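Local coordinates for protein transcription factor inhibitor I-kappa-B-beta (PDB 1OY3) that inhibits the transcription factor NF-kappa-B by binding it and trapping it in the cytoplasm, at residues 8-13 and 40-45. Sequence-based numbering, arbitrary orientation.
Sequences DGDTAL and LQNDLG
The carboxylate of Asp10 and the carboxamide of Asn42 run alongside each other in the same direction, their planes turned 59° apart. At the edge of the amide, almost in its plane, Asn42 ND2 donates to Asp10 OD1 over 2.7 Å, meeting that oxygen on its syn side. The other carboxylate oxygen, Asp10 OD2, reaches outside these two loops to a salt bridge with a basic side chain of the chain of another protein, so one buried acid joins loop to loop and chain to chain. Above the amide carbonyl plane sits Leu44 N, 2.9 Å from Asn42 OD1; this closes an Asx turn, and Gln46 N gives the same oxygen a second bond. In Asn42, chi1 sets CG between the backbone N and the carbonyl carbon, and chi2 of 17° turns OD1 to the turn and ND2 to Asp10, a division that suits an amide.

The touching arms run nearly opposite, 166° apart: residues 8-11 lead toward helix 12-18 of the first ankyrin repeat, while residues 40-43 enter the next finger loop, before helix 48-55. Asp43 N donates to Asp8 O at 2.8 Å, while Asn42 CA lies 3.2 Å from Gly9 O in a CA-H...O contact. Gly9 suits this close approach: its phi is positive, and a beta carbon would collide with Asp43 OD2. Gly45, also at positive phi, ends the type I turn begun at Asn42. Nearer the helix, Thr11 uses both branches: OG1 caps the helix by accepting from Leu13 N, and CG2 meets Leu40 CD1 at 3.7 Å, the two side chains crossing at about a right angle.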
loop_
_atom_site.group_PDB
_atom_site.type_symbol
_atom_site.label_atom_id
_atom_site.label_comp_id
_atom_site.label_asym_id
_atom_site.label_seq_id
_atom_site.Cartn_x
_atom_site.Cartn_y
_atom_site.Cartn_z
ATOM N N ASP C 8 -0.706 -22.558 8.911
ATOM C CA ASP C 8 -0.735 -21.164 8.490
ATOM C C ASP C 8 -0.341 -20.236 9.634
ATOM O O ASP C 8 -0.378 -19.015 9.493
ATOM C CB ASP C 8 -2.132 -20.788 7.981
ATOM C CG ASP C 8 -2.676 -21.782 6.959
ATOM O OD1 ASP C 8 -1.925 -22.178 6.043
ATOM O OD2 ASP C 8 -3.863 -22.161 7.067
ATOM N N GLY C 9 0.036 -20.816 10.770
ATOM C CA GLY C 9 0.434 -20.008 11.911
ATOM C C GLY C 9 -0.715 -19.465 12.743
ATOM O O GLY C 9 -0.493 -18.659 13.639
ATOM N N ASP C 10 -1.938 -19.907 12.461
ATOM C CA ASP C 10 -3.116 -19.457 13.204
ATOM C C ASP C 10 -3.326 -20.220 14.519
ATOM O O ASP C 10 -3.502 -21.441 14.521
ATOM C CB ASP C 10 -4.374 -19.608 12.349
ATOM C CG ASP C 10 -4.406 -18.647 11.183
ATOM O OD1 ASP C 10 -4.056 -17.466 11.386
ATOM O OD2 ASP C 10 -4.793 -19.066 10.072
ATOM N N THR C 11 -3.315 -19.496 15.631
ATOM C CA THR C 11 -3.518 -20.117 16.932
ATOM C C THR C 11 -5.015 -20.299 17.166
ATOM O O THR C 11 -5.828 -20.019 16.285
ATOM C CB THR C 11 -2.963 -19.247 18.064
ATOM O OG1 THR C 11 -3.830 -18.126 18.263
ATOM C CG2 THR C 11 -1.566 -18.750 17.717
ATOM N N ALA C 12 -5.378 -20.771 18.353
ATOM C CA ALA C 12 -6.784 -20.979 18.685
ATOM C C ALA C 12 -7.536 -19.648 18.596
ATOM O O ALA C 12 -8.729 -19.613 18.280
ATOM C CB ALA C 12 -6.911 -21.573 20.086
ATOM N N LEU C 13 -6.834 -18.552 18.878
ATOM C CA LEU C 13 -7.442 -17.231 18.797
ATOM C C LEU C 13 -7.815 -16.912 17.357
ATOM O O LEU C 13 -8.979 -16.634 17.071
ATOM C CB LEU C 13 -6.496 -16.152 19.310
ATOM C CG LEU C 13 -6.794 -15.528 20.670
ATOM C CD1 LEU C 13 -6.069 -14.202 20.750
ATOM C CD2 LEU C 13 -8.291 -15.306 20.848
ATOM N N LEU C 40 0.071 -12.731 18.850
ATOM C CA LEU C 40 0.735 -13.690 17.983
ATOM C C LEU C 40 0.262 -13.486 16.551
ATOM O O LEU C 40 -0.929 -13.357 16.299
ATOM C CB LEU C 40 0.440 -15.120 18.441
ATOM C CG LEU C 40 1.077 -15.524 19.777
ATOM C CD1 LEU C 40 0.650 -16.936 20.138
ATOM C CD2 LEU C 40 2.602 -15.434 19.673
ATOM N N GLN C 41 1.205 -13.458 15.617
ATOM C CA GLN C 41 0.891 -13.251 14.208
ATOM C C GLN C 41 1.025 -14.531 13.395
ATOM O O GLN C 41 2.050 -15.201 13.472
ATOM C CB GLN C 41 1.836 -12.196 13.633
ATOM C CG GLN C 41 1.842 -10.882 14.408
ATOM C CD GLN C 41 2.995 -9.972 14.010
ATOM O OE1 GLN C 41 3.807 -9.577 14.845
ATOM N NE2 GLN C 41 3.070 -9.639 12.729
ATOM N N ASN C 42 -0.001 -14.873 12.616
ATOM C CA ASN C 42 0.075 -16.065 11.780
ATOM C C ASN C 42 1.118 -15.802 10.691
ATOM O O ASN C 42 1.861 -14.829 10.778
ATOM C CB ASN C 42 -1.282 -16.400 11.149
ATOM C CG ASN C 42 -1.818 -15.286 10.298
ATOM O OD1 ASN C 42 -1.080 -14.387 9.898
ATOM N ND2 ASN C 42 -3.109 -15.339 10.003
ATOM N N ASP C 43 1.160 -16.653 9.665
ATOM C CA ASP C 43 2.149 -16.519 8.595
ATOM C C ASP C 43 1.939 -15.342 7.637
ATOM O O ASP C 43 2.784 -15.071 6.787
ATOM C CB ASP C 43 2.257 -17.838 7.809
ATOM C CG ASP C 43 2.809 -18.982 8.660
ATOM O OD1 ASP C 43 2.820 -20.137 8.181
ATOM O OD2 ASP C 43 3.238 -18.733 9.811
ATOM N N LEU C 44 0.812 -14.653 7.768
ATOM C CA LEU C 44 0.542 -13.482 6.938
ATOM C C LEU C 44 0.843 -12.246 7.790
ATOM O O LEU C 44 0.626 -11.115 7.370
ATOM C CB LEU C 44 -0.918 -13.484 6.471
ATOM C CG LEU C 44 -1.276 -14.592 5.474
ATOM C CD1 LEU C 44 -2.793 -14.677 5.280
ATOM C CD2 LEU C 44 -0.571 -14.313 4.147
ATOM N N GLY C 45 1.373 -12.482 8.988
ATOM C CA GLY C 45 1.707 -11.397 9.895
ATOM C C GLY C 45 0.489 -10.838 10.607
ATOM O O GLY C 45 0.566 -9.821 11.297
#